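Local coordinates for protein KLLA0F20702p (PDB 5Y5A) that probably acts as the Est1 component of yeast telomerase, whose complex with Cdc13 recruits the enzyme to telomeres, at residues K17-V22 and G36-I41; C184-Q189 and T229-V234; F315-L320 and T344-K349; Y480-D485 and K527-S532. All coordinates share one frame; numbering follows the deposited sequence.

Overall arrangement
The four contacts follow one another along the chain and share no helix. Contact 1 pairs helices 7-21 and 33-53 at the periphery, its centre about 36 Å from the centre of the chain, and is only partly buried. Contacts 2, 3 and 4 are buried. Contacts 1, 2 and 3 are made mainly by apolar groups, whereas contact 4 relies on hydroxyls, carboxylates and a water. Contact 2 packs on the bound peptide, which Phe481 of contact 4 also touches; the nearest atoms of contacts 2 and 4 are about 8 Å apart. Contacts 1 and 3 lie on opposite sides of the chain's centre, their own centres about 50 Å apart.

Contact 1 of 4, residues K17-V22 and G36-I41; sequences KQLQSV and GAIQMI
Ala37 turns its methyl toward the 17-22 helix, where CB lies 4.1 Å from CD2 of Leu19 and 4.4 Å from CG2 of Val22. A small residue suits this place, because the two backbones come closest here, with the CA atoms of Leu19 and Ala37 7.2 Å apart. Ile38 follows, and its side chain crosses that of Leu19 at about a right angle. Its CG1 stands anti to the carbonyl carbon (chi1 -57°), and the end of the chain lies at the fork of Leu19, though the exact fit is doubtful because the modelled carbons are too close. The pair of helices is an antiparallel helical hairpin: the short axes run at 168° to each other, 10.5 Å apart at closest approach, and the chain reverses through a linker that is partly disordered. Helix 78-105 packs against the same apolar strip, its Val89 and Ile93 both touching Leu19. One turn beyond Ala37, Ile41 reaches toward Leu19 tip to tip, and its CD1 sits 3.8 Å from Leu19 CG. The unbranched end of isoleucine gives it the length to cross a wider gap than Ala37 has to fill. Gln18 slides past Ile41 in the opposite direction, and its OE1 grazes Ile41 CD1 at 3.8 Å, a polar group at the exposed margin of the hairpin.

Contact 2 of 4, residues C184-Q189 and T229-V234; sequences CVMASQ and TIVPSV
Gln189 presents its flat carboxamide to Val234, and the two side chains meet tip to tip. Both methyls of Val234 lie on one side of the amide plane: CG2 is above the carbonyl end, while CG1 comes in at a slant, 3.5 Å from NE2. OE1 has its own hydrogen bond to a residue next to the contact, so the polar end of this buried glutamine is not left to the valine alone. A second flat group, the peptide carbonyl of Cys184, is gripped from opposite faces by the backbone N and the OG of Ser188, OG lying 3.0 Å from Cys184 O. That bond lets a serine be buried within the helix.

Hydrocarbon fills the rest. With CG anti to the backbone N (chi1 -170°), Gln189 CG comes 3.9 Å from Val231 CB; the two side chains cross at about a right angle. Val231 CG2 lies 3.6 Å from Val185 CG1. Met186 starts away from the partner, but its bent, flexible chain brings SD to 3.9 Å from Val231 CG1 and CE to 4.0 Å from Val234 CG2. The CD1 of Ile230 lies 3.7 Å from Gln189 N, against the helix backbone. Val231 is where helix 218-230 ends and a type I turn to Val234 begins, presenting two beta-branched residues to helix 179-206. Val185, Met186 and Val231 also pack on apolar side chains of the bound peptide, and Ser233 OG bonds to its backbone: a helix and a helix-ending turn together form part of the surface that binds the peptide.

Contact 3 of 4, residues F315-L320 and T344-K349; sequences FYILPL and TLLFDK
Leu346 is the bump of this contact, and Tyr316, Ile317 and Leu320 form the hollow that receives it. Its CD2 methyl settles between Ile317 CB, 3.9 Å away, and Leu320 CD1, also at 3.9 Å. CG is anti to the backbone N (chi1 175°), which carries the branched end out from helix 339-379. Lower on the stem, Leu346 CB faces Tyr316 CB at 4.2 Å, where the backbones are nearest, the CA atoms being 5.9 Å apart. A forked leucine suits the task, with a slim base for the narrow part and a broad tip for the hollow.

The neighbouring Leu345 makes a second, smaller bump. It crosses Tyr316 obliquely, and its CD2 rests at the rim of the ring near the ring plane, 3.6 Å from CE2. Phe342 meets the same ring edge to face, and the tyrosine hydroxyl is hydrogen-bonded to Glu301, so a buried ring keeps a polar tip with a partner. The type I turn from Phe315 to Leu318 sets out Tyr316 and Ile317, and Leu320 follows from helix 318-325. Turn and helix thus pack on the side of a long helix, helix-to-helix packing within the helical region assigned to the Est1 DNA/RNA-binding family.

Contact 4 of 4, residues Y480-D485 and K527-S532; sequences YFYEED and KEEHSS
Tyr480 OH donates to Glu529 OE2 at a very short 2.4 Å, a length that is doubtful. The carboxylate oxygen lies at the edge of the ring, in its plane, while ring and carboxylate planes are turned 50° apart. The same hydroxyl also has a hydrogen bond from Leu524 N, so it both donates and accepts. Glu529, extended beyond CG, is long enough to reach it. A water lies 2.7 Å from Glu483 OE1 and, in a weak bond, 3.1 Å from Glu529 OE2; with more acceptors near it than protons to give, it may not serve both at once. The OE1 atoms of these two carboxylates are 4.3 Å apart, and the salt bridge from Arg533 to Glu483 may ease their repulsion.

Tyr482 carries the second link: its OH and Ser532 OG are 2.7 Å apart in a hydrogen bond that either could donate. Ser532 OG, anti to its backbone N (chi1 170°), meets the ring at its edge, and a residue this small can lie close to a tyrosine tip. Tyr482 N donates to Asp485 OD2 at 2.8 Å, on the oxygen's anti side; Asp485 is also bridged to Arg427 and Arg478. Tyr482 holds the N-cap position of helix 483-487, and its N-H bonded to the acid three residues on is half of a capping box, with the tyrosine hydroxyl tied to helix 526-546.

Contact 1 of 4, residues K17-V22 and G36-I41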
loop_
_atom_site.group_PDB
_atom_site.type_symbol
_atom_site.label_atom_id
_atom_site.label_comp_id
_atom_site.label_asym_id
_atom_site.label_seq_id
_atom_site.Cartn_x
_atom_site.Cartn_y
_atom_site.Cartn_z
ATOM N N LYS A 17 -20.154 -12.299 -24.576
ATOM C CA LYS A 17 -20.406 -13.376 -25.533
ATOM C C LYS A 17 -20.325 -12.890 -26.976
ATOM O O LYS A 17 -19.846 -13.607 -27.852
ATOM C CB LYS A 17 -21.771 -14.018 -25.268
ATOM C CG LYS A 17 -21.887 -14.629 -23.877
ATOM C CD LYS A 17 -23.128 -15.495 -23.710
ATOM C CE LYS A 17 -23.152 -16.114 -22.316
ATOM N NZ LYS A 17 -24.283 -17.057 -22.112
ATOM N N GLN A 18 -20.791 -11.668 -27.215
ATOM C CA GLN A 18 -20.678 -11.050 -28.530
ATOM C C GLN A 18 -19.218 -10.915 -28.963
ATOM O O GLN A 18 -18.861 -11.259 -30.089
ATOM C CB GLN A 18 -21.353 -9.676 -28.539
ATOM C CG GLN A 18 -22.869 -9.730 -28.646
ATOM C CD GLN A 18 -23.501 -8.355 -28.778
ATOM O OE1 GLN A 18 -22.861 -7.336 -28.517
ATOM N NE2 GLN A 18 -24.765 -8.322 -29.190
ATOM N N LEU A 19 -18.379 -10.423 -28.057
ATOM C CA LEU A 19 -16.979 -10.152 -28.374
ATOM C C LEU A 19 -16.133 -11.419 -28.475
ATOM O O LEU A 19 -15.126 -11.443 -29.185
ATOM C CB LEU A 19 -16.380 -9.206 -27.331
ATOM C CG LEU A 19 -16.846 -7.756 -27.464
ATOM C CD1 LEU A 19 -16.312 -6.902 -26.331
ATOM C CD2 LEU A 19 -16.428 -7.188 -28.815
ATOM N N GLN A 20 -16.538 -12.469 -27.764
ATOM C CA GLN A 20 -15.835 -13.746 -27.827
ATOM C C GLN A 20 -15.915 -14.327 -29.230
ATOM O O GLN A 20 -14.941 -14.876 -29.747
ATOM C CB GLN A 20 -16.412 -14.733 -26.813
ATOM C CG GLN A 20 -16.123 -14.362 -25.366
ATOM C CD GLN A 20 -16.838 -15.263 -24.377
ATOM O OE1 GLN A 20 -17.753 -16.004 -24.742
ATOM N NE2 GLN A 20 -16.420 -15.204 -23.114
ATOM N N SER A 21 -17.086 -14.195 -29.842
ATOM C CA SER A 21 -17.285 -14.634 -31.215
ATOM C C SER A 21 -16.418 -13.803 -32.159
ATOM O O SER A 21 -15.984 -14.281 -33.208
ATOM C CB SER A 21 -18.762 -14.530 -31.601
ATOM O OG SER A 21 -19.011 -15.163 -32.845
ATOM N N VAL A 22 -16.161 -12.559 -31.769
ATOM C CA VAL A 22 -15.306 -11.665 -32.540
ATOM C C VAL A 22 -13.848 -11.777 -32.100
ATOM O O VAL A 22 -13.106 -12.639 -32.569
ATOM C CB VAL A 22 -15.759 -10.203 -32.401
ATOM C CG1 VAL A 22 -14.980 -9.321 -33.354
ATOM C CG2 VAL A 22 -17.250 -10.083 -32.658
ATOM N N GLY A 36 -15.970 -2.310 -34.992
ATOM C CA GLY A 36 -17.377 -1.959 -35.040
ATOM C C GLY A 36 -18.145 -2.470 -33.836
ATOM O O GLY A 36 -18.932 -1.741 -33.235
ATOM N N ALA A 37 -17.908 -3.726 -33.480
ATOM C CA ALA A 37 -18.557 -4.327 -32.324
ATOM C C ALA A 37 -18.210 -3.570 -31.047
ATOM O O ALA A 37 -19.073 -3.309 -30.212
ATOM C CB ALA A 37 -18.164 -5.787 -32.196
ATOM N N ILE A 38 -16.960 -3.202 -30.899
ATOM C CA ILE A 38 -16.549 -2.490 -29.716
ATOM C C ILE A 38 -17.200 -1.142 -29.655
ATOM O O ILE A 38 -17.584 -0.685 -28.600
ATOM C CB ILE A 38 -15.016 -2.368 -29.655
ATOM C CG1 ILE A 38 -14.397 -3.753 -29.705
ATOM C CG2 ILE A 38 -14.524 -1.690 -28.388
ATOM C CD1 ILE A 38 -14.846 -4.651 -28.579
ATOM N N GLN A 39 -17.296 -0.493 -30.796
ATOM C CA GLN A 39 -17.888 0.839 -30.857
ATOM C C GLN A 39 -19.357 0.832 -30.459
ATOM O O GLN A 39 -19.833 1.751 -29.794
ATOM C CB GLN A 39 -17.743 1.425 -32.257
ATOM C CG GLN A 39 -16.375 1.994 -32.539
ATOM C CD GLN A 39 -16.225 2.404 -33.982
ATOM O OE1 GLN A 39 -16.995 1.976 -34.839
ATOM N NE2 GLN A 39 -15.233 3.240 -34.262
ATOM N N MET A 40 -20.072 -0.204 -30.878
ATOM C CA MET A 40 -21.484 -0.324 -30.554
ATOM C C MET A 40 -21.678 -0.535 -29.056
ATOM O O MET A 40 -22.548 0.082 -28.438
ATOM C CB MET A 40 -22.117 -1.470 -31.338
ATOM C CG MET A 40 -22.157 -1.236 -32.836
ATOM S SD MET A 40 -23.101 0.233 -33.283
ATOM C CE MET A 40 -24.745 -0.278 -32.805
ATOM N N ILE A 41 -20.856 -1.404 -28.474
ATOM C CA ILE A 41 -20.949 -1.715 -27.054
ATOM C C ILE A 41 -20.538 -0.509 -26.211
ATOM O O ILE A 41 -21.178 -0.200 -25.207
ATOM C CB ILE A 41 -20.083 -2.945 -26.695
ATOM C CG1 ILE A 41 -20.641 -4.192 -27.395
ATOM C CG2 ILE A 41 -20.019 -3.151 -25.183
ATOM C CD1 ILE A 41 -19.805 -5.433 -27.225
#

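Contact 2 of 4, residues C184-Q189 and T229-V234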
loop_
_atom_site.group_PDB
_atom_site.type_symbol
_atom_site.label_atom_id
_atom_site.label_comp_id
_atom_site.label_asym_id
_atom_site.label_seq_id
_atom_site.Cartn_x
_atom_site.Cartn_y
_atom_site.Cartn_z
ATOM N N CYS A 184 -20.031 9.179 -7.406
ATOM C CA CYS A 184 -19.219 9.960 -8.332
ATOM C C CYS A 184 -17.734 9.724 -8.121
ATOM O O CYS A 184 -16.987 9.552 -9.085
ATOM C CB CYS A 184 -19.520 11.450 -8.190
ATOM S SG CYS A 184 -21.139 11.935 -8.786
ATOM N N VAL A 185 -17.311 9.732 -6.857
ATOM C CA VAL A 185 -15.909 9.532 -6.521
ATOM C C VAL A 185 -15.490 8.103 -6.833
ATOM O O VAL A 185 -14.418 7.870 -7.397
ATOM C CB VAL A 185 -15.628 9.846 -5.035
ATOM C CG1 VAL A 185 -14.182 9.557 -4.695
ATOM C CG2 VAL A 185 -15.964 11.300 -4.730
ATOM N N MET A 186 -16.341 7.145 -6.475
ATOM C CA MET A 186 -16.082 5.744 -6.803
ATOM C C MET A 186 -16.015 5.523 -8.320
ATOM O O MET A 186 -15.203 4.739 -8.805
ATOM C CB MET A 186 -17.151 4.837 -6.189
ATOM C CG MET A 186 -17.129 4.801 -4.674
ATOM S SD MET A 186 -15.470 4.501 -4.040
ATOM C CE MET A 186 -15.228 2.772 -4.440
ATOM N N ALA A 187 -16.869 6.213 -9.064
ATOM C CA ALA A 187 -16.833 6.098 -10.521
ATOM C C ALA A 187 -15.496 6.603 -11.042
ATOM O O ALA A 187 -14.886 5.987 -11.913
ATOM C CB ALA A 187 -17.977 6.864 -11.157
ATOM N N SER A 188 -15.043 7.722 -10.482
ATOM C CA SER A 188 -13.767 8.308 -10.857
ATOM C C SER A 188 -12.625 7.362 -10.535
ATOM O O SER A 188 -11.738 7.141 -11.359
ATOM C CB SER A 188 -13.565 9.643 -10.150
ATOM O OG SER A 188 -14.549 10.573 -10.570
ATOM N N GLN A 189 -12.666 6.796 -9.335
ATOM C CA GLN A 189 -11.652 5.848 -8.899
ATOM C C GLN A 189 -11.589 4.643 -9.835
ATOM O O GLN A 189 -10.510 4.147 -10.156
ATOM C CB GLN A 189 -11.930 5.396 -7.461
ATOM C CG GLN A 189 -10.802 4.597 -6.828
ATOM C CD GLN A 189 -10.874 3.117 -7.141
ATOM O OE1 GLN A 189 -11.950 2.572 -7.385
ATOM N NE2 GLN A 189 -9.723 2.457 -7.131
ATOM N N THR A 229 -5.078 7.808 -4.148
ATOM C CA THR A 229 -5.161 9.024 -3.372
ATOM C C THR A 229 -6.624 9.344 -3.046
ATOM O O THR A 229 -6.959 9.570 -1.887
ATOM C CB THR A 229 -4.474 10.189 -4.112
ATOM O OG1 THR A 229 -3.073 9.903 -4.216
ATOM C CG2 THR A 229 -4.652 11.500 -3.366
ATOM N N ILE A 230 -7.504 9.307 -4.042
ATOM C CA ILE A 230 -8.884 9.742 -3.816
ATOM C C ILE A 230 -9.748 8.736 -3.037
ATOM O O ILE A 230 -10.706 9.136 -2.371
ATOM C CB ILE A 230 -9.595 10.080 -5.149
ATOM C CG1 ILE A 230 -9.694 8.855 -6.060
ATOM C CG2 ILE A 230 -8.876 11.221 -5.859
ATOM C CD1 ILE A 230 -10.538 9.095 -7.311
ATOM N N VAL A 231 -9.432 7.444 -3.132
ATOM C CA VAL A 231 -10.114 6.415 -2.334
ATOM C C VAL A 231 -9.118 5.351 -1.876
ATOM O O VAL A 231 -9.070 4.247 -2.429
ATOM C CB VAL A 231 -11.254 5.701 -3.100
ATOM C CG1 VAL A 231 -12.097 4.899 -2.126
ATOM C CG2 VAL A 231 -12.130 6.683 -3.856
ATOM N N PRO A 232 -8.319 5.676 -0.854
ATOM C CA PRO A 232 -7.246 4.768 -0.428
ATOM C C PRO A 232 -7.748 3.453 0.164
ATOM O O PRO A 232 -6.958 2.518 0.289
ATOM C CB PRO A 232 -6.492 5.597 0.618
ATOM C CG PRO A 232 -7.507 6.598 1.111
ATOM C CD PRO A 232 -8.335 6.935 -0.082
ATOM N N SER A 233 -9.029 3.366 0.504
ATOM C CA SER A 233 -9.573 2.121 1.054
ATOM C C SER A 233 -9.583 0.962 0.050
ATOM O O SER A 233 -9.638 -0.205 0.443
ATOM C CB SER A 233 -10.996 2.338 1.565
ATOM O OG SER A 233 -11.897 2.438 0.476
ATOM N N VAL A 234 -9.541 1.280 -1.242
ATOM C CA VAL A 234 -9.713 0.257 -2.266
ATOM C C VAL A 234 -8.413 -0.499 -2.505
ATOM O O VAL A 234 -7.443 0.046 -3.043
ATOM C CB VAL A 234 -10.238 0.872 -3.582
ATOM C CG1 VAL A 234 -10.135 -0.116 -4.735
ATOM C CG2 VAL A 234 -11.678 1.319 -3.399
#

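Contact 3 of 4, residues F315-L320 and T344-K349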
loop_
_atom_site.group_PDB
_atom_site.type_symbol
_atom_site.label_atom_id
_atom_site.label_comp_id
_atom_site.label_asym_id
_atom_site.label_seq_id
_atom_site.Cartn_x
_atom_site.Cartn_y
_atom_site.Cartn_z
ATOM N N PHE A 315 14.869 -7.082 -0.806
ATOM C CA PHE A 315 14.670 -8.505 -1.017
ATOM C C PHE A 315 14.899 -9.401 0.191
ATOM O O PHE A 315 14.188 -10.383 0.358
ATOM C CB PHE A 315 15.570 -8.983 -2.154
ATOM C CG PHE A 315 15.032 -8.670 -3.510
ATOM C CD1 PHE A 315 15.194 -7.411 -4.066
ATOM C CD2 PHE A 315 14.344 -9.630 -4.229
ATOM C CE1 PHE A 315 14.692 -7.123 -5.317
ATOM C CE2 PHE A 315 13.842 -9.346 -5.483
ATOM C CZ PHE A 315 14.019 -8.091 -6.029
ATOM N N TYR A 316 15.890 -9.095 1.019
ATOM C CA TYR A 316 16.318 -10.069 2.015
ATOM C C TYR A 316 15.351 -10.182 3.176
ATOM O O TYR A 316 15.461 -11.100 3.980
ATOM C CB TYR A 316 17.730 -9.753 2.525
ATOM C CG TYR A 316 18.812 -10.260 1.588
ATOM C CD1 TYR A 316 18.526 -10.505 0.257
ATOM C CD2 TYR A 316 20.107 -10.516 2.035
ATOM C CE1 TYR A 316 19.483 -10.964 -0.612
ATOM C CE2 TYR A 316 21.089 -10.989 1.156
ATOM C CZ TYR A 316 20.760 -11.209 -0.167
ATOM O OH TYR A 316 21.699 -11.673 -1.073
ATOM N N ILE A 317 14.387 -9.273 3.266
ATOM C CA ILE A 317 13.376 -9.411 4.297
ATOM C C ILE A 317 12.316 -10.424 3.847
ATOM O O ILE A 317 11.572 -10.955 4.661
ATOM C CB ILE A 317 12.702 -8.051 4.643
ATOM C CG1 ILE A 317 11.974 -8.137 5.991
ATOM C CG2 ILE A 317 11.776 -7.599 3.517
ATOM C CD1 ILE A 317 11.204 -6.871 6.376
ATOM N N LEU A 318 12.240 -10.668 2.560
ATOM C CA LEU A 318 11.252 -11.554 2.011
ATOM C C LEU A 318 11.346 -12.979 2.477
ATOM O O LEU A 318 10.375 -13.515 2.917
ATOM C CB LEU A 318 11.193 -11.435 0.512
ATOM C CG LEU A 318 10.830 -10.051 0.025
ATOM C CD1 LEU A 318 10.841 -9.976 -1.470
ATOM C CD2 LEU A 318 9.489 -9.619 0.540
ATOM N N PRO A 319 12.503 -13.601 2.403
ATOM C CA PRO A 319 12.579 -14.973 2.923
ATOM C C PRO A 319 12.322 -15.090 4.424
ATOM O O PRO A 319 11.937 -16.164 4.884
ATOM C CB PRO A 319 14.020 -15.389 2.605
ATOM C CG PRO A 319 14.397 -14.555 1.441
ATOM C CD PRO A 319 13.746 -13.224 1.708
ATOM N N LEU A 320 12.537 -14.012 5.174
ATOM C CA LEU A 320 12.336 -14.058 6.615
ATOM C C LEU A 320 10.844 -14.080 6.912
ATOM O O LEU A 320 10.369 -14.870 7.726
ATOM C CB LEU A 320 13.009 -12.865 7.296
ATOM C CG LEU A 320 14.492 -12.762 6.925
ATOM C CD1 LEU A 320 15.110 -11.487 7.484
ATOM C CD2 LEU A 320 15.249 -13.988 7.428
ATOM N N THR A 344 21.047 -11.596 8.850
ATOM C CA THR A 344 22.237 -10.916 9.336
ATOM C C THR A 344 22.652 -9.828 8.343
ATOM O O THR A 344 23.049 -8.735 8.739
ATOM C CB THR A 344 23.394 -11.909 9.588
ATOM O OG1 THR A 344 23.646 -12.671 8.408
ATOM C CG2 THR A 344 23.036 -12.874 10.703
ATOM N N LEU A 345 22.519 -10.107 7.053
ATOM C CA LEU A 345 22.948 -9.155 6.033
ATOM C C LEU A 345 21.955 -8.003 5.942
ATOM O O LEU A 345 22.352 -6.842 5.829
ATOM C CB LEU A 345 23.106 -9.843 4.675
ATOM C CG LEU A 345 24.138 -9.235 3.722
ATOM C CD1 LEU A 345 25.465 -9.059 4.433
ATOM C CD2 LEU A 345 24.331 -10.101 2.500
ATOM N N LEU A 346 20.663 -8.330 5.985
ATOM C CA LEU A 346 19.610 -7.323 6.089
ATOM C C LEU A 346 19.851 -6.373 7.267
ATOM O O LEU A 346 19.789 -5.160 7.116
ATOM C CB LEU A 346 18.233 -7.983 6.265
ATOM C CG LEU A 346 17.088 -6.998 6.505
ATOM C CD1 LEU A 346 16.867 -6.198 5.236
ATOM C CD2 LEU A 346 15.790 -7.678 6.955
ATOM N N PHE A 347 20.091 -6.939 8.446
ATOM C CA PHE A 347 20.271 -6.125 9.648
ATOM C C PHE A 347 21.546 -5.321 9.536
ATOM O O PHE A 347 21.579 -4.162 9.947
ATOM C CB PHE A 347 20.276 -6.991 10.916
ATOM C CG PHE A 347 18.891 -7.331 11.435
ATOM C CD1 PHE A 347 17.937 -7.889 10.598
ATOM C CD2 PHE A 347 18.553 -7.107 12.764
ATOM C CE1 PHE A 347 16.666 -8.208 11.078
ATOM C CE2 PHE A 347 17.284 -7.415 13.251
ATOM C CZ PHE A 347 16.346 -7.975 12.418
ATOM N N ASP A 348 22.588 -5.916 8.956
ATOM C CA ASP A 348 23.858 -5.201 8.768
ATOM C C ASP A 348 23.712 -4.028 7.798
ATOM O O ASP A 348 24.211 -2.934 8.064
ATOM C CB ASP A 348 24.957 -6.149 8.273
ATOM C CG ASP A 348 25.522 -7.030 9.386
ATOM O OD1 ASP A 348 25.015 -6.968 10.533
ATOM O OD2 ASP A 348 26.469 -7.794 9.114
ATOM N N LYS A 349 23.034 -4.254 6.674
ATOM C CA LYS A 349 22.801 -3.184 5.704
ATOM C C LYS A 349 21.995 -2.052 6.357
ATOM O O LYS A 349 22.287 -0.877 6.160
ATOM C CB LYS A 349 22.069 -3.712 4.465
ATOM C CG LYS A 349 22.901 -4.646 3.577
ATOM C CD LYS A 349 24.191 -3.978 3.135
ATOM C CE LYS A 349 24.979 -4.847 2.190
ATOM N NZ LYS A 349 26.284 -4.223 1.822
#

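Contact 4 of 4, residues Y480-D485 and K527-S532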
loop_
_atom_site.group_PDB
_atom_site.type_symbol
_atom_site.label_atom_id
_atom_site.label_comp_id
_atom_site.label_asym_id
_atom_site.label_seq_id
_atom_site.Cartn_x
_atom_site.Cartn_y
_atom_site.Cartn_z
ATOM N N TYR A 480 -2.993 19.387 9.703
ATOM C CA TYR A 480 -2.989 18.582 8.487
ATOM C C TYR A 480 -2.246 17.264 8.667
ATOM O O TYR A 480 -1.519 17.074 9.646
ATOM C CB TYR A 480 -2.375 19.376 7.324
ATOM C CG TYR A 480 -0.933 19.811 7.530
ATOM C CD1 TYR A 480 0.122 18.996 7.134
ATOM C CD2 TYR A 480 -0.628 21.043 8.106
ATOM C CE1 TYR A 480 1.435 19.386 7.311
ATOM C CE2 TYR A 480 0.689 21.440 8.289
ATOM C CZ TYR A 480 1.716 20.607 7.888
ATOM O OH TYR A 480 3.029 20.995 8.064
ATOM N N PHE A 481 -2.439 16.356 7.714
ATOM C CA PHE A 481 -1.787 15.049 7.739
ATOM C C PHE A 481 -0.325 15.138 7.304
ATOM O O PHE A 481 0.023 15.944 6.439
ATOM C CB PHE A 481 -2.528 14.060 6.833
ATOM C CG PHE A 481 -3.619 13.291 7.526
ATOM C CD1 PHE A 481 -4.045 13.649 8.796
ATOM C CD2 PHE A 481 -4.205 12.197 6.909
ATOM C CE1 PHE A 481 -5.043 12.940 9.428
ATOM C CE2 PHE A 481 -5.209 11.483 7.537
ATOM C CZ PHE A 481 -5.626 11.853 8.800
ATOM N N TYR A 482 0.521 14.306 7.908
ATOM C CA TYR A 482 1.928 14.224 7.524
ATOM C C TYR A 482 2.133 13.088 6.512
ATOM O O TYR A 482 1.200 12.326 6.230
ATOM C CB TYR A 482 2.816 14.022 8.758
ATOM C CG TYR A 482 2.716 15.140 9.778
ATOM C CD1 TYR A 482 2.375 16.430 9.392
ATOM C CD2 TYR A 482 2.947 14.903 11.126
ATOM C CE1 TYR A 482 2.272 17.451 10.321
ATOM C CE2 TYR A 482 2.851 15.923 12.063
ATOM C CZ TYR A 482 2.511 17.191 11.651
ATOM O OH TYR A 482 2.407 18.202 12.574
ATOM N N GLU A 483 3.348 12.978 5.971
ATOM C CA GLU A 483 3.636 12.013 4.911
ATOM C C GLU A 483 3.218 10.608 5.305
ATOM O O GLU A 483 2.543 9.918 4.538
ATOM C CB GLU A 483 5.128 12.015 4.542
ATOM C CG GLU A 483 5.609 13.253 3.781
ATOM C CD GLU A 483 6.236 14.306 4.689
ATOM O OE1 GLU A 483 5.817 14.421 5.866
ATOM O OE2 GLU A 483 7.152 15.016 4.220
ATOM N N GLU A 484 3.611 10.189 6.505
ATOM C CA GLU A 484 3.317 8.833 6.953
ATOM C C GLU A 484 1.811 8.635 7.175
ATOM O O GLU A 484 1.302 7.532 6.987
ATOM C CB GLU A 484 4.108 8.488 8.226
ATOM C CG GLU A 484 3.762 9.317 9.470
ATOM C CD GLU A 484 4.634 10.551 9.629
ATOM O OE1 GLU A 484 4.937 10.911 10.789
ATOM O OE2 GLU A 484 5.020 11.153 8.597
ATOM N N ASP A 485 1.099 9.694 7.552
ATOM C CA ASP A 485 -0.354 9.608 7.695
ATOM C C ASP A 485 -0.981 9.311 6.339
ATOM O O ASP A 485 -1.785 8.388 6.192
ATOM C CB ASP A 485 -0.949 10.908 8.263
ATOM C CG ASP A 485 -0.409 11.261 9.639
ATOM O OD1 ASP A 485 -0.875 10.684 10.637
ATOM O OD2 ASP A 485 0.469 12.137 9.723
ATOM N N LYS A 527 11.352 21.585 10.369
ATOM C CA LYS A 527 11.733 21.635 11.777
ATOM C C LYS A 527 10.504 21.561 12.683
ATOM O O LYS A 527 10.437 20.739 13.603
ATOM C CB LYS A 527 12.527 22.911 12.066
ATOM C CG LYS A 527 12.837 23.131 13.539
ATOM C CD LYS A 527 13.632 24.411 13.759
ATOM C CE LYS A 527 13.889 24.656 15.239
ATOM N NZ LYS A 527 14.517 25.987 15.488
ATOM N N GLU A 528 9.533 22.425 12.409
ATOM C CA GLU A 528 8.294 22.430 13.166
ATOM C C GLU A 528 7.599 21.079 13.066
ATOM O O GLU A 528 7.136 20.548 14.073
ATOM C CB GLU A 528 7.384 23.558 12.685
ATOM C CG GLU A 528 7.913 24.929 13.086
ATOM C CD GLU A 528 7.241 26.072 12.359
ATOM O OE1 GLU A 528 7.559 27.238 12.675
ATOM O OE2 GLU A 528 6.404 25.809 11.474
ATOM N N GLU A 529 7.554 20.499 11.871
ATOM C CA GLU A 529 6.938 19.184 11.713
ATOM C C GLU A 529 7.674 18.142 12.549
ATOM O O GLU A 529 7.049 17.291 13.180
ATOM C CB GLU A 529 6.900 18.772 10.241
ATOM C CG GLU A 529 5.931 19.610 9.412
ATOM C CD GLU A 529 5.747 19.101 7.989
ATOM O OE1 GLU A 529 6.606 18.335 7.501
ATOM O OE2 GLU A 529 4.735 19.473 7.358
ATOM N N HIS A 530 8.999 18.233 12.568
ATOM C CA HIS A 530 9.823 17.366 13.410
ATOM C C HIS A 530 9.486 17.563 14.897
ATOM O O HIS A 530 9.377 16.603 15.660
ATOM C CB HIS A 530 11.308 17.639 13.154
ATOM C CG HIS A 530 12.231 16.858 14.041
ATOM N ND1 HIS A 530 12.839 17.410 15.147
ATOM C CD2 HIS A 530 12.648 15.571 13.984
ATOM C CE1 HIS A 530 13.587 16.496 15.739
ATOM N NE2 HIS A 530 13.488 15.370 15.055
ATOM N N SER A 531 9.298 18.816 15.291
ATOM C CA SER A 531 8.929 19.140 16.664
ATOM C C SER A 531 7.566 18.537 17.016
ATOM O O SER A 531 7.395 17.938 18.079
ATOM C CB SER A 531 8.917 20.653 16.863
ATOM O OG SER A 531 8.617 20.976 18.207
ATOM N N SER A 532 6.612 18.678 16.101
ATOM C CA SER A 532 5.301 18.068 16.263
ATOM C C SER A 532 5.368 16.542 16.434
ATOM O O SER A 532 4.642 15.989 17.264
ATOM C CB SER A 532 4.409 18.415 15.072
ATOM O OG SER A 532 3.217 17.645 15.107
HETATM O O HOH W 1 4.392 16.745 6.021
#